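Local coordinates for protein ATP-dependent DNA helicase (Mycobacterium smegmatis, PDB 5V9X) that acts as a 3'-to-5' RNA:DNA helicase, probably moving along a single-stranded DNA tracking strand with energy from ATP hydrolysis, at residues R201-A206 / S489-T494; D191-V196 / A236-G241; L212-D217 / F483-R488. All coordinates share one frame; numbering follows the deposited sequence.

From the N terminus, 191-196 opens contact 2, followed by 201-206 of contact 1 and 212-217 of contact 3, the latter two both on helix 200-213. Contact 2 closes first, at 236-241, within the first RecA-like domain, and it crosses both other contacts. The two longer loops close only in the winged-helix region: contact 3 at 483-488, then contact 1 at 489-494, so that contact 3 lies wholly within the span of contact 1. Contact 2 ties the DEVH segment to helix 232-240, while contacts 1 and 3 join helix 200-213 to helix 479-488 and its following loop. Arg237 and Phe238 of contact 2 touch contact 1 directly.

Contact 1 (R201-A206 / S489-T494); sequences RGAHLA and SAPFAT. With nucleotides of chain B.
Ser489 begins the contact by laying its CB against Ala206 of helix 200-213, 4.0 Å from Ala206 O and 4.1 Å from Ala206 CB. Its OG stands between the backbone N and the carbonyl carbon (chi1 64°), turning back to hydrogen bond with Val486 O of helix 479-488; the same OG lies in the plane of the Phe492 ring, at its edge. Ala490 opens a type I beta turn that runs to Ala493, closed by a weak Ala493 N to Ala490 O bond, and its carbonyl oxygen also accepts from Arg237 NH1. Pro491 makes most of the apolar contact. Its ring lies across two alanines one turn apart on the helix: Pro491 CG is 3.7 Å from Ala203 CB, and Pro491 CD is 3.7 Å from Ala206 CB. The small side chains of Ala203 and Ala206 let the loop backbone come close, Ala206 CA and Ser489 CA lying 5.7 Å apart. Phe492 directs its ring onto Leu207 and Pro460.

Arg201 reaches elsewhere. Its chain is extended, with CG opposite the backbone N (chi1 -168°), carrying Arg201 NH2 to 3.6 Å from C4' of DG9 of chain B, while a salt bridge from Arg201 NE to Glu168 and a hydrogen bond from Arg201 NH2 to Pro105 O hold the guanidinium. The helix thus meets the bound DNA through Arg201 and the winged-helix region through its alanines. Helix 200-213 packs on the short helix 194-197 through Arg201 and Leu205 and on the 489-494 loop through Ala203 and Ala206, with Phe238 of helix 232-240 packed against Ala206.

Contact 2 (D191-V196 / A236-G241); sequences DEVHAV and ARFLSG
The Phe238 ring meets one methyl from each of two valines of 191-196. Val193 CG2 approaches at its edge, near the ring plane, 3.8 Å from Phe238 CD2; the two side chains run past each other in opposite directions. Val196 comes at about a right angle to the phenylalanine, with its CG2 3.9 Å from Phe238 CE2 and 4.0 Å from Phe238 CZ, obliquely to the ring. The torsions explain the choice of methyl: Val193 puts CG1 between the backbone N and the carbonyl carbon (chi1 63°), which leaves CG2 anti to N and against the ring, whereas in Val196 it is the CG2 branch that stands between N and the carbonyl carbon.

Residues 191-194 read DEVH, the DEAD/DEAH-box (Walker B) motif of this helicase family, here at the end of central strand 187-191 of the parallel RecA-like sheet. Within it the polar residues and the valine have different surroundings. Glu192 touches the bound ATP analogue, and its OE1 lies at the edge of the His194 ring in plane, while Val193 is buried and touches both Phe238 and Leu66 of strand 64-68. Asp191 OD2 is hydrogen-bonded to Tyr102 OH.

On the partner helix, Phe238 also packs on Val456, so the ring joins the motif segment to a loop of the winged-helix region.

Contact 3 (L212-D217 / F483-R488); sequences LDQLLD and FDAVRR
A small, partly solvent-exposed contact brings Gln214, in the 212-217 segment that follows from helix 200-213, alongside Ala485 and Arg488 of helix 479-488. Most of it rests on two long side chains that cross at about a right angle. Gln214 OE1 lies 2.8 Å from Arg488 NH2, approaching the guanidinium obliquely, and the amide and guanidinium planes are 32° apart. Gln214 bends at chi2 (-48°), which brings its amide round beside the arginine while its CG stays 4.4 Å from Ala485 CB; this methyl supplies the apolar part of the contact.

Arg488 is bent at chi3 (-76°), folding the guanidinium back over its own helix. One face of that group is covered by Asp484 O, 3.6 Å above the plane and over its centre. Negative charges lie nearby: Arg488 NE forms a long, weak ion pair with Glu210, and is 6.6 Å from Asp213 OD2, which is instead committed to a salt bridge with Arg222. These acids on the helix 200-213 side would probably help to attract the arginine to this end of the interface. Both Gln214 and Arg488 also touch a crystal neighbour, and lattice packing may therefore influence their conformations.

The contact spans a domain boundary, pairing a segment of the first RecA-like domain with a helix of the winged-helix region, consistent with a superfamily 2 helicase whose winged helix packs against its ATPase core.

Contact 1 (R201-A206 / S489-T494)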
ATOM      1  N   ARG A 201       1.343   2.391   9.362  1.00 45.77           N
ATOM      2  CA  ARG A 201       0.075   1.805   9.772  1.00 42.59           C
ATOM      3  C   ARG A 201       0.296   0.489  10.515  1.00 46.17           C
ATOM      4  O   ARG A 201      -0.399   0.201  11.495  1.00 47.53           O
ATOM      5  CB  ARG A 201      -0.821   1.600   8.551  1.00 44.19           C
ATOM      6  CG  ARG A 201      -2.268   1.271   8.884  1.00 48.19           C
ATOM      7  CD  ARG A 201      -3.079   1.044   7.622  1.00 47.71           C
ATOM      8  NE  ARG A 201      -4.461   0.679   7.919  1.00 49.50           N
ATOM      9  CZ  ARG A 201      -5.261   0.035   7.074  1.00 43.72           C
ATOM     10  NH1 ARG A 201      -4.813  -0.325   5.878  1.00 34.39           N
ATOM     11  NH2 ARG A 201      -6.506  -0.258   7.428  1.00 40.50           N
ATOM     12  N   GLY A 202       1.264  -0.314  10.065  1.00 42.94           N
ATOM     13  CA  GLY A 202       1.579  -1.557  10.755  1.00 38.61           C
ATOM     14  C   GLY A 202       2.323  -1.335  12.055  1.00 45.63           C
ATOM     15  O   GLY A 202       2.114  -2.060  13.031  1.00 49.77           O
ATOM     16  N   ALA A 203       3.209  -0.335  12.081  1.00 46.98           N
ATOM     17  CA  ALA A 203       3.844   0.048  13.337  1.00 42.32           C
ATOM     18  C   ALA A 203       2.799   0.509  14.341  1.00 40.29           C
ATOM     19  O   ALA A 203       2.860   0.161  15.528  1.00 41.28           O
ATOM     20  CB  ALA A 203       4.878   1.144  13.093  1.00 37.84           C
ATOM     21  N   HIS A 204       1.830   1.296  13.874  1.00 35.46           N
ATOM     22  CA  HIS A 204       0.643   1.603  14.661  1.00 34.20           C
ATOM     23  C   HIS A 204      -0.034   0.322  15.137  1.00 40.33           C
ATOM     24  O   HIS A 204      -0.395   0.191  16.313  1.00 32.59           O
ATOM     25  CB  HIS A 204      -0.306   2.448  13.807  1.00 31.89           C
ATOM     26  CG  HIS A 204      -1.345   3.192  14.584  1.00 43.18           C
ATOM     27  ND1 HIS A 204      -2.576   2.651  14.889  1.00 39.97           N
ATOM     28  CD2 HIS A 204      -1.354   4.451  15.078  1.00 38.93           C
ATOM     29  CE1 HIS A 204      -3.291   3.540  15.554  1.00 40.07           C
ATOM     30  NE2 HIS A 204      -2.572   4.641  15.685  1.00 41.97           N
ATOM     31  N   LEU A 205      -0.196  -0.648  14.228  1.00 39.55           N
ATOM     32  CA  LEU A 205      -0.790  -1.929  14.599  1.00 37.05           C
ATOM     33  C   LEU A 205       0.124  -2.721  15.529  1.00 37.55           C
ATOM     34  O   LEU A 205      -0.354  -3.401  16.445  1.00 35.74           O
ATOM     35  CB  LEU A 205      -1.111  -2.738  13.343  1.00 33.91           C
ATOM     36  CG  LEU A 205      -1.548  -4.198  13.515  1.00 37.38           C
ATOM     37  CD1 LEU A 205      -2.722  -4.320  14.480  1.00 32.64           C
ATOM     38  CD2 LEU A 205      -1.902  -4.809  12.160  1.00 37.38           C
ATOM     39  N   ALA A 206       1.440  -2.644  15.310  1.00 39.24           N
ATOM     40  CA  ALA A 206       2.376  -3.376  16.157  1.00 36.17           C
ATOM     41  C   ALA A 206       2.277  -2.927  17.610  1.00 43.62           C
ATOM     42  O   ALA A 206       2.376  -3.746  18.530  1.00 49.73           O
ATOM     43  CB  ALA A 206       3.802  -3.200  15.638  1.00 35.42           C
ATOM     44  N   SER A 489       7.582  -4.752  20.422  1.00 45.80           N
ATOM     45  CA  SER A 489       7.143  -4.681  19.039  1.00 47.76           C
ATOM     46  C   SER A 489       8.346  -4.757  18.098  1.00 51.83           C
ATOM     47  O   SER A 489       9.505  -4.631  18.506  1.00 58.80           O
ATOM     48  CB  SER A 489       6.356  -3.396  18.791  1.00 49.49           C
ATOM     49  OG  SER A 489       7.177  -2.252  18.961  1.00 51.31           O
ATOM     50  N   ALA A 490       8.058  -4.963  16.820  1.00 49.95           N
ATOM     51  CA  ALA A 490       9.096  -5.075  15.801  1.00 55.08           C
ATOM     52  C   ALA A 490       9.702  -3.727  15.403  1.00 59.06           C
ATOM     53  O   ALA A 490      10.933  -3.624  15.320  1.00 59.73           O
ATOM     54  CB  ALA A 490       8.548  -5.789  14.564  1.00 56.01           C
ATOM     55  N   PRO A 491       8.908  -2.676  15.140  1.00 54.74           N
ATOM     56  CA  PRO A 491       9.510  -1.421  14.655  1.00 48.10           C
ATOM     57  C   PRO A 491      10.336  -0.683  15.694  1.00 46.40           C
ATOM     58  O   PRO A 491      11.015   0.288  15.337  1.00 45.71           O
ATOM     59  CB  PRO A 491       8.295  -0.581  14.232  1.00 48.93           C
ATOM     60  CG  PRO A 491       7.154  -1.531  14.166  1.00 54.39           C
ATOM     61  CD  PRO A 491       7.441  -2.557  15.204  1.00 55.48           C
ATOM     62  N   PHE A 492      10.301  -1.099  16.961  1.00 45.92           N
ATOM     63  CA  PHE A 492      11.022  -0.406  18.023  1.00 46.73           C
ATOM     64  C   PHE A 492      11.957  -1.336  18.786  1.00 47.61           C
ATOM     65  O   PHE A 492      12.354  -1.022  19.913  1.00 46.82           O
ATOM     66  CB  PHE A 492      10.036   0.263  18.981  1.00 46.36           C
ATOM     67  CG  PHE A 492       9.131   1.267  18.321  1.00 44.04           C
ATOM     68  CD1 PHE A 492       9.535   2.582  18.157  1.00 46.19           C
ATOM     69  CD2 PHE A 492       7.876   0.897  17.868  1.00 40.71           C
ATOM     70  CE1 PHE A 492       8.706   3.508  17.553  1.00 38.10           C
ATOM     71  CE2 PHE A 492       7.041   1.818  17.261  1.00 41.84           C
ATOM     72  CZ  PHE A 492       7.457   3.125  17.106  1.00 45.34           C
ATOM     73  N   ALA A 493      12.327  -2.471  18.187  1.00 49.46           N
ATOM     74  CA  ALA A 493      13.178  -3.441  18.865  1.00 51.18           C
ATOM     75  C   ALA A 493      14.553  -2.882  19.207  1.00 57.84           C
ATOM     76  O   ALA A 493      15.238  -3.442  20.071  1.00 57.02           O
ATOM     77  CB  ALA A 493      13.325  -4.695  18.001  1.00 48.89           C
ATOM     78  N   THR A 494      14.981  -1.800  18.550  1.00 60.66           N
ATOM     79  CA  THR A 494      16.273  -1.181  18.827  1.00 58.82           C
ATOM     80  C   THR A 494      16.137   0.275  19.260  1.00 57.60           C
ATOM     81  O   THR A 494      17.111   1.030  19.185  1.00 55.58           O
ATOM     82  CB  THR A 494      17.193  -1.270  17.607  1.00 55.03           C
ATOM     83  OG1 THR A 494      16.731  -0.365  16.595  1.00 52.28           O
ATOM     84  CG2 THR A 494      17.217  -2.688  17.050  1.00 52.17           C
TER
ATOM     85  P    DG B   9     -10.851   0.869   3.759  1.00 44.08           P
ATOM     86  OP1  DG B   9     -11.425  -0.490   3.886  1.00 47.74           O
ATOM     87  OP2  DG B   9     -11.530   1.890   2.929  1.00 46.18           O
ATOM     88  O5'  DG B   9     -10.650   1.475   5.217  1.00 46.92           O
ATOM     89  C5'  DG B   9      -9.763   0.838   6.126  1.00 48.12           C
ATOM     90  C4'  DG B   9      -9.566   1.685   7.367  1.00 49.36           C
ATOM     91  O4'  DG B   9      -8.764   2.846   7.037  1.00 49.87           O
ATOM     92  C3'  DG B   9     -10.851   2.212   7.996  1.00 44.76           C
ATOM     93  O3'  DG B   9     -10.763   2.132   9.408  1.00 44.76           O
ATOM     94  C2'  DG B   9     -10.918   3.659   7.512  1.00 44.15           C
ATOM     95  C1'  DG B   9      -9.445   4.029   7.393  1.00 44.58           C
ATOM     96  N9   DG B   9      -9.181   5.027   6.362  1.00 42.31           N
ATOM     97  C8   DG B   9      -9.455   4.918   5.020  1.00 41.78           C
ATOM     98  N7   DG B   9      -9.105   5.968   4.333  1.00 44.39           N
ATOM     99  C5   DG B   9      -8.559   6.827   5.275  1.00 42.93           C
ATOM    100  C6   DG B   9      -8.009   8.118   5.114  1.00 47.94           C
ATOM    101  O6   DG B   9      -7.893   8.778   4.073  1.00 51.59           O
ATOM    102  N1   DG B   9      -7.566   8.645   6.324  1.00 57.60           N
ATOM    103  C2   DG B   9      -7.644   8.001   7.538  1.00 55.67           C
ATOM    104  N2   DG B   9      -7.163   8.671   8.598  1.00 57.16           N
ATOM    105  N3   DG B   9      -8.159   6.787   7.702  1.00 46.02           N
ATOM    106  C4   DG B   9      -8.596   6.264   6.530  1.00 43.48           C
TER

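Contact 2 (D191-V196 / A236-G241)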
ATOM      1  N   ASP A 191      -4.868 -10.783   9.236  1.00 40.27           N
ATOM      2  CA  ASP A 191      -5.015 -11.162   7.839  1.00 41.04           C
ATOM      3  C   ASP A 191      -4.353 -10.128   6.938  1.00 38.54           C
ATOM      4  O   ASP A 191      -4.337  -8.933   7.241  1.00 46.98           O
ATOM      5  CB  ASP A 191      -6.492 -11.297   7.483  1.00 44.85           C
ATOM      6  CG  ASP A 191      -6.736 -12.264   6.346  1.00 49.10           C
ATOM      7  OD1 ASP A 191      -5.791 -12.530   5.573  1.00 49.75           O
ATOM      8  OD2 ASP A 191      -7.877 -12.756   6.226  1.00 49.83           O
ATOM      9  N   GLU A 192      -3.812 -10.605   5.819  1.00 40.83           N
ATOM     10  CA  GLU A 192      -3.123  -9.758   4.846  1.00 47.01           C
ATOM     11  C   GLU A 192      -2.027  -8.935   5.521  1.00 47.76           C
ATOM     12  O   GLU A 192      -1.936  -7.717   5.362  1.00 47.01           O
ATOM     13  CB  GLU A 192      -4.114  -8.857   4.105  1.00 49.78           C
ATOM     14  CG  GLU A 192      -5.336  -9.583   3.562  1.00 51.22           C
ATOM     15  CD  GLU A 192      -4.988 -10.679   2.573  1.00 56.02           C
ATOM     16  OE1 GLU A 192      -3.899 -10.616   1.957  1.00 58.12           O
ATOM     17  OE2 GLU A 192      -5.808 -11.609   2.408  1.00 57.33           O
ATOM     18  N   VAL A 193      -1.179  -9.630   6.284  1.00 49.93           N
ATOM     19  CA  VAL A 193      -0.180  -8.961   7.110  1.00 48.60           C
ATOM     20  C   VAL A 193       0.849  -8.209   6.271  1.00 48.51           C
ATOM     21  O   VAL A 193       1.481  -7.267   6.766  1.00 52.36           O
ATOM     22  CB  VAL A 193       0.487  -9.996   8.040  1.00 44.67           C
ATOM     23  CG1 VAL A 193       1.238 -11.039   7.229  1.00 44.03           C
ATOM     24  CG2 VAL A 193       1.400  -9.318   9.053  1.00 45.89           C
ATOM     25  N   HIS A 194       1.026  -8.584   5.002  1.00 42.11           N
ATOM     26  CA  HIS A 194       1.971  -7.876   4.146  1.00 40.73           C
ATOM     27  C   HIS A 194       1.521  -6.449   3.861  1.00 45.07           C
ATOM     28  O   HIS A 194       2.357  -5.584   3.583  1.00 57.00           O
ATOM     29  CB  HIS A 194       2.142  -8.620   2.827  1.00 38.62           C
ATOM     30  CG  HIS A 194       0.983  -8.444   1.902  1.00 42.91           C
ATOM     31  ND1 HIS A 194      -0.236  -9.050   2.116  1.00 44.68           N
ATOM     32  CD2 HIS A 194       0.843  -7.705   0.777  1.00 44.55           C
ATOM     33  CE1 HIS A 194      -1.072  -8.705   1.154  1.00 47.54           C
ATOM     34  NE2 HIS A 194      -0.441  -7.890   0.327  1.00 46.60           N
ATOM     35  N   ALA A 195       0.214  -6.185   3.912  1.00 41.53           N
ATOM     36  CA  ALA A 195      -0.307  -4.881   3.520  1.00 42.21           C
ATOM     37  C   ALA A 195       0.033  -3.777   4.512  1.00 53.58           C
ATOM     38  O   ALA A 195      -0.106  -2.597   4.168  1.00 65.48           O
ATOM     39  CB  ALA A 195      -1.823  -4.960   3.333  1.00 36.45           C
ATOM     40  N   VAL A 196       0.468  -4.119   5.722  1.00 50.37           N
ATOM     41  CA  VAL A 196       0.822  -3.125   6.729  1.00 51.43           C
ATOM     42  C   VAL A 196       2.240  -3.287   7.251  1.00 53.46           C
ATOM     43  O   VAL A 196       2.728  -2.388   7.954  1.00 58.17           O
ATOM     44  CB  VAL A 196      -0.172  -3.142   7.912  1.00 49.19           C
ATOM     45  CG1 VAL A 196      -1.579  -2.810   7.442  1.00 46.02           C
ATOM     46  CG2 VAL A 196      -0.143  -4.495   8.610  1.00 48.05           C
ATOM     47  N   ALA A 236       7.366 -12.305   9.541  1.00 45.49           N
ATOM     48  CA  ALA A 236       7.150 -13.029  10.788  1.00 44.61           C
ATOM     49  C   ALA A 236       7.652 -12.231  11.984  1.00 47.39           C
ATOM     50  O   ALA A 236       7.064 -12.303  13.069  1.00 49.58           O
ATOM     51  CB  ALA A 236       7.839 -14.392  10.729  1.00 43.22           C
ATOM     52  N   ARG A 237       8.734 -11.469  11.805  1.00 47.04           N
ATOM     53  CA  ARG A 237       9.212 -10.603  12.876  1.00 43.71           C
ATOM     54  C   ARG A 237       8.244  -9.455  13.137  1.00 45.33           C
ATOM     55  O   ARG A 237       8.088  -9.023  14.286  1.00 50.50           O
ATOM     56  CB  ARG A 237      10.601 -10.063  12.533  1.00 43.17           C
ATOM     57  CG  ARG A 237      11.350  -9.488  13.723  1.00 46.02           C
ATOM     58  CD  ARG A 237      12.698  -8.916  13.313  1.00 45.38           C
ATOM     59  NE  ARG A 237      12.565  -7.639  12.619  1.00 46.10           N
ATOM     60  CZ  ARG A 237      12.373  -6.477  13.236  1.00 50.15           C
ATOM     61  NH1 ARG A 237      12.284  -6.436  14.560  1.00 55.49           N
ATOM     62  NH2 ARG A 237      12.266  -5.355  12.534  1.00 44.18           N
ATOM     63  N   PHE A 238       7.587  -8.946  12.092  1.00 37.68           N
ATOM     64  CA  PHE A 238       6.581  -7.916  12.306  1.00 39.04           C
ATOM     65  C   PHE A 238       5.391  -8.466  13.077  1.00 46.48           C
ATOM     66  O   PHE A 238       4.871  -7.803  13.981  1.00 51.30           O
ATOM     67  CB  PHE A 238       6.115  -7.328  10.974  1.00 38.07           C
ATOM     68  CG  PHE A 238       4.921  -6.424  11.107  1.00 38.64           C
ATOM     69  CD1 PHE A 238       5.079  -5.107  11.499  1.00 34.21           C
ATOM     70  CD2 PHE A 238       3.642  -6.896  10.861  1.00 43.61           C
ATOM     71  CE1 PHE A 238       3.991  -4.274  11.634  1.00 32.59           C
ATOM     72  CE2 PHE A 238       2.544  -6.066  10.997  1.00 46.95           C
ATOM     73  CZ  PHE A 238       2.722  -4.754  11.386  1.00 43.37           C
ATOM     74  N   LEU A 239       4.948  -9.678  12.730  1.00 47.84           N
ATOM     75  CA  LEU A 239       3.748 -10.241  13.339  1.00 43.96           C
ATOM     76  C   LEU A 239       3.946 -10.514  14.824  1.00 42.82           C
ATOM     77  O   LEU A 239       3.082 -10.174  15.640  1.00 44.63           O
ATOM     78  CB  LEU A 239       3.347 -11.522  12.605  1.00 41.24           C
ATOM     79  CG  LEU A 239       2.276 -12.410  13.242  1.00 40.76           C
ATOM     80  CD1 LEU A 239       0.924 -11.716  13.258  1.00 40.34           C
ATOM     81  CD2 LEU A 239       2.192 -13.743  12.519  1.00 33.40           C
ATOM     82  N   SER A 240       5.077 -11.111  15.201  1.00 42.98           N
ATOM     83  CA  SER A 240       5.273 -11.576  16.568  1.00 47.81           C
ATOM     84  C   SER A 240       6.175 -10.679  17.404  1.00 47.71           C
ATOM     85  O   SER A 240       6.180 -10.813  18.631  1.00 50.51           O
ATOM     86  CB  SER A 240       5.853 -12.992  16.568  1.00 51.76           C
ATOM     87  OG  SER A 240       5.049 -13.877  15.808  1.00 57.64           O
ATOM     88  N   GLY A 241       6.933  -9.778  16.788  1.00 54.60           N
ATOM     89  CA  GLY A 241       7.890  -8.992  17.538  1.00 61.02           C
ATOM     90  C   GLY A 241       9.023  -9.842  18.075  1.00 67.08           C
ATOM     91  O   GLY A 241       9.794 -10.418  17.301  1.00 59.05           O
TER

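Contact 3 (L212-D217 / F483-R488)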
ATOM      1  N   LEU A 212      -2.460  -4.522  23.769  1.00 53.70           N
ATOM      2  CA  LEU A 212      -3.382  -5.618  24.048  1.00 52.32           C
ATOM      3  C   LEU A 212      -2.751  -6.637  24.989  1.00 55.42           C
ATOM      4  O   LEU A 212      -3.326  -6.978  26.030  1.00 63.05           O
ATOM      5  CB  LEU A 212      -3.807  -6.289  22.741  1.00 49.36           C
ATOM      6  CG  LEU A 212      -4.682  -7.542  22.865  1.00 43.98           C
ATOM      7  CD1 LEU A 212      -6.072  -7.191  23.376  1.00 50.48           C
ATOM      8  CD2 LEU A 212      -4.764  -8.280  21.541  1.00 38.21           C
ATOM      9  N   ASP A 213      -1.551  -7.118  24.644  1.00 51.63           N
ATOM     10  CA  ASP A 213      -0.885  -8.140  25.447  1.00 56.33           C
ATOM     11  C   ASP A 213      -0.718  -7.715  26.901  1.00 57.05           C
ATOM     12  O   ASP A 213      -0.642  -8.569  27.792  1.00 56.38           O
ATOM     13  CB  ASP A 213       0.478  -8.479  24.837  1.00 67.14           C
ATOM     14  CG  ASP A 213       0.365  -9.335  23.590  1.00 71.73           C
ATOM     15  OD1 ASP A 213      -0.762  -9.757  23.259  1.00 73.37           O
ATOM     16  OD2 ASP A 213       1.404  -9.588  22.941  1.00 73.82           O
ATOM     17  N   GLN A 214      -0.660  -6.408  27.164  1.00 57.58           N
ATOM     18  CA  GLN A 214      -0.584  -5.929  28.538  1.00 61.34           C
ATOM     19  C   GLN A 214      -1.930  -5.941  29.250  1.00 58.85           C
ATOM     20  O   GLN A 214      -1.966  -5.755  30.472  1.00 60.46           O
ATOM     21  CB  GLN A 214       0.010  -4.519  28.577  1.00 64.30           C
ATOM     22  CG  GLN A 214       1.484  -4.469  28.205  1.00 71.68           C
ATOM     23  CD  GLN A 214       2.307  -5.522  28.929  1.00 82.12           C
ATOM     24  OE1 GLN A 214       3.074  -6.260  28.309  1.00 86.69           O
ATOM     25  NE2 GLN A 214       2.156  -5.593  30.248  1.00 84.13           N
ATOM     26  N   LEU A 215      -3.030  -6.153  28.528  1.00 56.79           N
ATOM     27  CA  LEU A 215      -4.349  -6.292  29.132  1.00 57.36           C
ATOM     28  C   LEU A 215      -4.711  -7.740  29.431  1.00 55.46           C
ATOM     29  O   LEU A 215      -5.784  -7.992  29.991  1.00 55.28           O
ATOM     30  CB  LEU A 215      -5.422  -5.687  28.219  1.00 58.60           C
ATOM     31  CG  LEU A 215      -5.403  -4.176  27.995  1.00 59.62           C
ATOM     32  CD1 LEU A 215      -6.585  -3.756  27.132  1.00 55.11           C
ATOM     33  CD2 LEU A 215      -5.412  -3.437  29.324  1.00 58.78           C
ATOM     34  N   LEU A 216      -3.853  -8.688  29.074  1.00 53.32           N
ATOM     35  CA  LEU A 216      -4.135 -10.106  29.217  1.00 51.68           C
ATOM     36  C   LEU A 216      -3.240 -10.715  30.287  1.00 58.45           C
ATOM     37  O   LEU A 216      -2.142 -10.221  30.556  1.00 61.19           O
ATOM     38  CB  LEU A 216      -3.917 -10.838  27.889  1.00 43.38           C
ATOM     39  CG  LEU A 216      -4.366 -10.104  26.625  1.00 41.78           C
ATOM     40  CD1 LEU A 216      -3.934 -10.844  25.368  1.00 39.48           C
ATOM     41  CD2 LEU A 216      -5.863  -9.924  26.644  1.00 38.88           C
ATOM     42  N   ASP A 217      -3.723 -11.797  30.903  1.00 60.18           N
ATOM     43  CA  ASP A 217      -2.851 -12.598  31.755  1.00 62.57           C
ATOM     44  C   ASP A 217      -1.699 -13.180  30.952  1.00 61.34           C
ATOM     45  O   ASP A 217      -0.587 -13.334  31.471  1.00 65.24           O
ATOM     46  CB  ASP A 217      -3.637 -13.725  32.426  1.00 66.64           C
ATOM     47  CG  ASP A 217      -4.795 -13.216  33.261  1.00 76.74           C
ATOM     48  OD1 ASP A 217      -4.788 -12.024  33.632  1.00 81.10           O
ATOM     49  OD2 ASP A 217      -5.710 -14.018  33.553  1.00 79.85           O
ATOM     50  N   PHE A 483       8.089   1.735  27.934  1.00 63.19           N
ATOM     51  CA  PHE A 483       9.285   1.461  27.144  1.00 60.92           C
ATOM     52  C   PHE A 483       9.489  -0.039  26.952  1.00 60.68           C
ATOM     53  O   PHE A 483       9.886  -0.483  25.869  1.00 56.17           O
ATOM     54  CB  PHE A 483      10.507   2.091  27.811  1.00 62.20           C
ATOM     55  CG  PHE A 483      11.780   1.941  27.022  1.00 62.94           C
ATOM     56  CD1 PHE A 483      11.937   2.582  25.803  1.00 61.10           C
ATOM     57  CD2 PHE A 483      12.828   1.175  27.510  1.00 58.21           C
ATOM     58  CE1 PHE A 483      13.111   2.450  25.079  1.00 58.08           C
ATOM     59  CE2 PHE A 483      14.003   1.041  26.791  1.00 52.95           C
ATOM     60  CZ  PHE A 483      14.144   1.679  25.575  1.00 53.71           C
ATOM     61  N   ASP A 484       9.215  -0.833  27.992  1.00 64.93           N
ATOM     62  CA  ASP A 484       9.381  -2.281  27.887  1.00 66.34           C
ATOM     63  C   ASP A 484       8.425  -2.875  26.861  1.00 63.67           C
ATOM     64  O   ASP A 484       8.786  -3.807  26.133  1.00 62.97           O
ATOM     65  CB  ASP A 484       9.169  -2.938  29.250  1.00 72.44           C
ATOM     66  CG  ASP A 484      10.249  -2.575  30.249  1.00 82.34           C
ATOM     67  OD1 ASP A 484      11.412  -2.387  29.831  1.00 83.17           O
ATOM     68  OD2 ASP A 484       9.934  -2.481  31.455  1.00 85.83           O
ATOM     69  N   ALA A 485       7.196  -2.357  26.796  1.00 62.58           N
ATOM     70  CA  ALA A 485       6.232  -2.864  25.825  1.00 55.89           C
ATOM     71  C   ALA A 485       6.573  -2.399  24.416  1.00 53.85           C
ATOM     72  O   ALA A 485       6.440  -3.163  23.454  1.00 50.83           O
ATOM     73  CB  ALA A 485       4.822  -2.421  26.209  1.00 51.55           C
ATOM     74  N   VAL A 486       7.020  -1.148  24.280  1.00 54.32           N
ATOM     75  CA  VAL A 486       7.359  -0.602  22.969  1.00 49.12           C
ATOM     76  C   VAL A 486       8.464  -1.422  22.313  1.00 52.62           C
ATOM     77  O   VAL A 486       8.394  -1.741  21.118  1.00 51.93           O
ATOM     78  CB  VAL A 486       7.745   0.882  23.106  1.00 46.74           C
ATOM     79  CG1 VAL A 486       8.547   1.345  21.914  1.00 53.21           C
ATOM     80  CG2 VAL A 486       6.500   1.733  23.256  1.00 41.52           C
ATOM     81  N   ARG A 487       9.492  -1.789  23.082  1.00 54.59           N
ATOM     82  CA  ARG A 487      10.595  -2.562  22.524  1.00 57.83           C
ATOM     83  C   ARG A 487      10.198  -3.991  22.175  1.00 67.01           C
ATOM     84  O   ARG A 487      10.925  -4.653  21.426  1.00 72.94           O
ATOM     85  CB  ARG A 487      11.775  -2.588  23.493  1.00 59.49           C
ATOM     86  CG  ARG A 487      12.556  -1.289  23.565  1.00 61.40           C
ATOM     87  CD  ARG A 487      13.973  -1.549  24.044  1.00 66.00           C
ATOM     88  NE  ARG A 487      14.958  -1.348  22.984  1.00 67.09           N
ATOM     89  CZ  ARG A 487      16.198  -1.822  23.021  1.00 71.62           C
ATOM     90  NH1 ARG A 487      16.607  -2.535  24.061  1.00 72.88           N
ATOM     91  NH2 ARG A 487      17.030  -1.588  22.015  1.00 77.55           N
ATOM     92  N   ARG A 488       9.075  -4.488  22.702  1.00 63.87           N
ATOM     93  CA  ARG A 488       8.641  -5.833  22.342  1.00 52.24           C
ATOM     94  C   ARG A 488       8.082  -5.878  20.924  1.00 51.61           C
ATOM     95  O   ARG A 488       8.113  -6.932  20.278  1.00 57.20           O
ATOM     96  CB  ARG A 488       7.612  -6.349  23.349  1.00 46.20           C
ATOM     97  CG  ARG A 488       8.235  -6.931  24.608  1.00 47.93           C
ATOM     98  CD  ARG A 488       7.217  -7.660  25.473  1.00 49.80           C
ATOM     99  NE  ARG A 488       6.363  -6.742  26.222  1.00 55.72           N
ATOM    100  CZ  ARG A 488       6.620  -6.325  27.458  1.00 60.42           C
ATOM    101  NH1 ARG A 488       7.709  -6.743  28.088  1.00 64.98           N
ATOM    102  NH2 ARG A 488       5.788  -5.490  28.064  1.00 60.70           N
TER